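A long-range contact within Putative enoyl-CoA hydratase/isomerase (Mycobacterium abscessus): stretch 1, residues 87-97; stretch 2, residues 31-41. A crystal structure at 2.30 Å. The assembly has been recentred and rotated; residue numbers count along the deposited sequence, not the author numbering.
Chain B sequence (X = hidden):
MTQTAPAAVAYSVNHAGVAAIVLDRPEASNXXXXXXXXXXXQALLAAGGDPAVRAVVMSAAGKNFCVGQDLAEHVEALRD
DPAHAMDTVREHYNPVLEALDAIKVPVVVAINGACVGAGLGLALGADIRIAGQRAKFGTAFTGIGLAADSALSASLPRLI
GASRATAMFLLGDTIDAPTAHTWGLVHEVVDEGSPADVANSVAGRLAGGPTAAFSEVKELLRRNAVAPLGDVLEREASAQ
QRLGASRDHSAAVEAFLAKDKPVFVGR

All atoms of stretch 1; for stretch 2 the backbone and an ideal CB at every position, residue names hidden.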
# COMPACT_ATOMS: atom_id res chain seq x y z
N ASP B 87 -23.96 -16.75 -11.93
CA ASP B 87 -25.03 -15.81 -11.56
C ASP B 87 -25.01 -15.42 -10.08
O ASP B 87 -25.31 -14.28 -9.71
CB ASP B 87 -26.40 -16.46 -11.82
CG ASP B 87 -26.86 -16.32 -13.26
OD1 ASP B 87 -26.15 -15.71 -14.08
OD2 ASP B 87 -27.96 -16.83 -13.55
N THR B 88 -24.71 -16.40 -9.24
CA THR B 88 -24.68 -16.22 -7.80
C THR B 88 -23.76 -15.08 -7.32
O THR B 88 -24.03 -14.47 -6.29
CB THR B 88 -24.33 -17.55 -7.10
OG1 THR B 88 -24.60 -17.42 -5.70
CG2 THR B 88 -22.86 -17.93 -7.32
N VAL B 89 -22.70 -14.79 -8.07
CA VAL B 89 -21.80 -13.68 -7.72
C VAL B 89 -22.59 -12.37 -7.68
O VAL B 89 -22.47 -11.58 -6.74
CB VAL B 89 -20.59 -13.55 -8.69
CG1 VAL B 89 -19.70 -12.39 -8.28
CG2 VAL B 89 -19.78 -14.84 -8.73
N ARG B 90 -23.41 -12.17 -8.70
CA ARG B 90 -24.19 -10.96 -8.84
C ARG B 90 -25.43 -10.97 -7.92
O ARG B 90 -25.77 -9.97 -7.30
CB ARG B 90 -24.60 -10.80 -10.31
CG ARG B 90 -24.48 -9.40 -10.85
CD ARG B 90 -24.90 -9.35 -12.30
NE ARG B 90 -23.83 -9.70 -13.24
CZ ARG B 90 -22.87 -8.87 -13.64
NH1 ARG B 90 -21.96 -9.29 -14.51
NH2 ARG B 90 -22.80 -7.63 -13.17
N GLU B 91 -26.07 -12.13 -7.82
CA GLU B 91 -27.30 -12.29 -7.04
C GLU B 91 -27.06 -12.40 -5.53
O GLU B 91 -27.87 -11.92 -4.75
CB GLU B 91 -28.05 -13.54 -7.55
CG GLU B 91 -29.35 -13.88 -6.82
CD GLU B 91 -30.04 -15.14 -7.35
OE1 GLU B 91 -29.59 -15.73 -8.36
OE2 GLU B 91 -31.06 -15.54 -6.74
N HIS B 92 -25.97 -13.02 -5.10
CA HIS B 92 -25.75 -13.32 -3.68
C HIS B 92 -24.51 -12.69 -3.06
O HIS B 92 -24.59 -12.03 -2.03
CB HIS B 92 -25.67 -14.83 -3.46
CG HIS B 92 -26.93 -15.55 -3.81
ND1 HIS B 92 -27.01 -16.43 -4.86
CD2 HIS B 92 -28.16 -15.48 -3.27
CE1 HIS B 92 -28.24 -16.91 -4.93
NE2 HIS B 92 -28.96 -16.34 -3.98
N TYR B 93 -23.36 -12.90 -3.69
CA TYR B 93 -22.09 -12.45 -3.11
C TYR B 93 -21.96 -10.94 -3.12
O TYR B 93 -21.59 -10.34 -2.12
CB TYR B 93 -20.91 -13.12 -3.83
CG TYR B 93 -20.79 -14.58 -3.48
CD1 TYR B 93 -21.15 -15.58 -4.39
CD2 TYR B 93 -20.32 -14.97 -2.24
CE1 TYR B 93 -21.04 -16.92 -4.07
CE2 TYR B 93 -20.19 -16.31 -1.91
CZ TYR B 93 -20.55 -17.27 -2.82
OH TYR B 93 -20.44 -18.59 -2.48
N ASN B 94 -22.28 -10.32 -4.25
CA ASN B 94 -22.19 -8.87 -4.35
C ASN B 94 -23.04 -8.14 -3.28
O ASN B 94 -22.50 -7.31 -2.56
CB ASN B 94 -22.44 -8.40 -5.80
CG ASN B 94 -21.27 -8.71 -6.73
OD1 ASN B 94 -20.26 -9.27 -6.30
ND2 ASN B 94 -21.38 -8.32 -8.00
N PRO B 95 -24.33 -8.49 -3.13
CA PRO B 95 -25.09 -7.84 -2.04
C PRO B 95 -24.49 -8.06 -0.63
O PRO B 95 -24.52 -7.15 0.20
CB PRO B 95 -26.48 -8.47 -2.13
CG PRO B 95 -26.59 -8.95 -3.54
CD PRO B 95 -25.20 -9.29 -4.01
N VAL B 96 -23.97 -9.26 -0.38
CA VAL B 96 -23.31 -9.57 0.90
C VAL B 96 -22.13 -8.62 1.18
O VAL B 96 -22.03 -8.06 2.27
CB VAL B 96 -22.86 -11.05 0.95
CG1 VAL B 96 -21.81 -11.29 2.03
CG2 VAL B 96 -24.06 -11.95 1.19
N LEU B 97 -21.26 -8.45 0.19
CA LEU B 97 -20.09 -7.60 0.36
C LEU B 97 -20.46 -6.13 0.53
O LEU B 97 -19.87 -5.44 1.36
CB LEU B 97 -19.10 -7.79 -0.79
CG LEU B 97 -18.05 -8.91 -0.64
CD1 LEU B 97 -17.16 -8.64 0.57
CD2 LEU B 97 -18.69 -10.29 -0.55
N UNK B 31 -19.54 -24.02 4.03
CA UNK B 31 -19.63 -23.79 2.59
C UNK B 31 -20.92 -23.03 2.30
O UNK B 31 -21.96 -23.36 2.85
CB UNK B 31 -19.58 -25.11 1.81
N UNK B 32 -20.84 -22.02 1.44
CA UNK B 32 -21.95 -21.10 1.24
C UNK B 32 -22.89 -21.59 0.14
O UNK B 32 -22.59 -21.48 -1.04
CB UNK B 32 -21.42 -19.70 0.90
N UNK B 33 -24.03 -22.15 0.55
CA UNK B 33 -25.11 -22.50 -0.39
C UNK B 33 -26.16 -21.37 -0.38
O UNK B 33 -25.99 -20.38 0.33
CB UNK B 33 -25.75 -23.84 -0.02
N UNK B 34 -27.22 -21.50 -1.17
CA UNK B 34 -28.18 -20.40 -1.33
C UNK B 34 -28.80 -19.95 -0.00
O UNK B 34 -28.91 -18.75 0.25
CB UNK B 34 -29.29 -20.82 -2.29
N UNK B 35 -29.20 -20.90 0.83
CA UNK B 35 -29.77 -20.63 2.15
C UNK B 35 -28.80 -19.84 3.02
O UNK B 35 -29.17 -18.86 3.64
CB UNK B 35 -30.15 -21.94 2.84
N UNK B 36 -27.56 -20.30 3.05
CA UNK B 36 -26.51 -19.65 3.80
C UNK B 36 -26.25 -18.21 3.33
O UNK B 36 -26.07 -17.31 4.14
CB UNK B 36 -25.23 -20.47 3.70
N UNK B 37 -26.23 -18.01 2.02
CA UNK B 37 -25.97 -16.70 1.41
C UNK B 37 -27.10 -15.71 1.67
O UNK B 37 -26.86 -14.55 2.00
CB UNK B 37 -25.76 -16.85 -0.10
N UNK B 38 -28.33 -16.18 1.51
CA UNK B 38 -29.52 -15.37 1.77
C UNK B 38 -29.60 -14.96 3.25
O UNK B 38 -29.91 -13.81 3.55
CB UNK B 38 -30.78 -16.14 1.37
N UNK B 39 -29.32 -15.89 4.16
CA UNK B 39 -29.41 -15.60 5.58
C UNK B 39 -28.25 -14.70 6.04
O UNK B 39 -28.42 -13.85 6.92
CB UNK B 39 -29.42 -16.90 6.38
N UNK B 40 -27.08 -14.88 5.43
CA UNK B 40 -25.93 -14.02 5.73
C UNK B 40 -26.23 -12.56 5.34
O UNK B 40 -25.95 -11.65 6.12
CB UNK B 40 -24.69 -14.52 5.00
N UNK B 41 -26.81 -12.36 4.15
CA UNK B 41 -27.23 -11.04 3.69
C UNK B 41 -28.21 -10.37 4.67
O UNK B 41 -28.02 -9.21 5.04
CB UNK B 41 -27.87 -11.16 2.31

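Stretch 1 is part of a helix, with a wider pi-type turn at 89-93, and the helix of stretch 2 crosses it at 32°, the two running in broadly the same direction. Position 31 lies beyond its reach, so stretch 1 sets no preference there; the residue is Ala31.

Position 32 points toward stretch 1, its ideal CB 3.7 Å from Tyr93 OH. A medium-sized apolar side chain could reach from the hydroxyl back along the edge of the ring. Leu32 does so, placing CD1 3.7 Å from Tyr93 CE2, at the ring edge.

Position 33 points away, but it immediately precedes the helix, where free backbone NH groups favour Asp, Asn, Ser or Thr. Asp33 caps it, its OD1 accepting from the backbone N of position 36 at 3.1 Å.

At position 34 CA-to-CB runs sideways, with His92 NE2 4.8 Å from the ideal CB. Many long or polar residues would fit. Arg34 lays its aliphatic part beside the imidazole, CG 4.0 Å from His92 CE1. Positions 35 and 36 are out of reach of stretch 1 and are occupied by Thr35 and Met36.

Position 37 is the centre of the contact. It points toward stretch 1, its ideal CB 3.9 Å from His92 CB, and beyond lie the Tyr93 ring and the hydroxyl of Thr88. An apolar chain could cover the ring, but a long one ending in a donor could also reach the hydroxyl. Lys37 does both: CD sits over one face of Tyr93, 4.0 Å from the ring centroid, and NZ donates to Thr88 OG1 at 2.8 Å. That hydroxyl also shares a hydrogen bond with His92 ND1 (OG1 to ND1, 2.7 Å), linking the lysine to the imidazole. A water joins the backbones, donating to His92 O at 3.1 Å and weakly to Lys37 O at 2.8 Å.

At position 38 CA-to-CB runs sideways, and the ideal CB is 5.4 Å from His92 CD2, so small or polar residues are among those that suit it. Thr38 OG1 lies 4.2 Å from that CD2 and donates to Arg34 O at 3.1 Å, turning back to its own helix. Position 39 is out of reach and holds Glu39.

Position 40 also runs sideways, but Val96 CG2 is 4.6 Å from its ideal CB, inviting a branched apolar chain. Leu40 brings CD2 to 4.0 Å from Val96 CG1.

At position 41 CA-to-CB runs sideways, but the backbones draw close, the ideal CB being 4.1 Å from Val96 CG2, and Val96 and Pro95 offer an apolar surface suited to Leu, Ile or Met. Leu41 packs CB 4.0 Å from Val96 CG2 and extends CD1 to 3.8 Å from Pro95 CB.

Stretch 2, residues 31-41: ALDRTMKTELL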
# COMPACT_ATOMS: atom_id res chain seq x y z
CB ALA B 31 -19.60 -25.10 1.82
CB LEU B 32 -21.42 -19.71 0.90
CG LEU B 32 -20.44 -19.13 1.92
CD1 LEU B 32 -19.86 -17.84 1.40
CD2 LEU B 32 -21.10 -18.93 3.27
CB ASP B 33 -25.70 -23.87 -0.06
CG ASP B 33 -26.40 -23.93 1.30
OD1 ASP B 33 -26.38 -22.94 2.06
OD2 ASP B 33 -26.99 -24.98 1.60
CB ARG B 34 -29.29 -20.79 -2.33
CG ARG B 34 -28.85 -20.67 -3.78
CD ARG B 34 -30.01 -20.90 -4.74
NE ARG B 34 -30.43 -22.29 -4.67
CZ ARG B 34 -29.88 -23.29 -5.36
NH1 ARG B 34 -30.34 -24.53 -5.20
NH2 ARG B 34 -28.87 -23.07 -6.19
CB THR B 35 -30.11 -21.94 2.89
OG1 THR B 35 -31.05 -22.68 2.10
CG2 THR B 35 -30.72 -21.66 4.26
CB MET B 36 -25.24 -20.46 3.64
CG MET B 36 -24.17 -20.13 4.64
SD MET B 36 -24.17 -21.30 5.99
CE MET B 36 -22.61 -20.85 6.72
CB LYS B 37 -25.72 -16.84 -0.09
CG LYS B 37 -24.37 -17.48 -0.40
CD LYS B 37 -24.10 -17.66 -1.88
CE LYS B 37 -24.74 -18.91 -2.44
NZ LYS B 37 -24.06 -19.34 -3.70
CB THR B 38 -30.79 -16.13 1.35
OG1 THR B 38 -30.79 -16.28 -0.08
CG2 THR B 38 -32.05 -15.39 1.76
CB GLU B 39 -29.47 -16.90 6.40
CG GLU B 39 -30.77 -17.69 6.24
CD GLU B 39 -30.86 -18.91 7.15
OE1 GLU B 39 -29.94 -19.16 7.95
OE2 GLU B 39 -31.87 -19.65 7.06
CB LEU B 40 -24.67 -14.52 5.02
CG LEU B 40 -23.38 -13.72 5.26
CD1 LEU B 40 -23.11 -13.58 6.75
CD2 LEU B 40 -22.20 -14.38 4.56
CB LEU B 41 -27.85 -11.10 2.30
CG LEU B 41 -28.43 -9.79 1.73
CD1 LEU B 41 -27.33 -8.75 1.59
CD2 LEU B 41 -29.11 -10.03 0.38
O HOH W 1 -27.06 -13.16 -0.44
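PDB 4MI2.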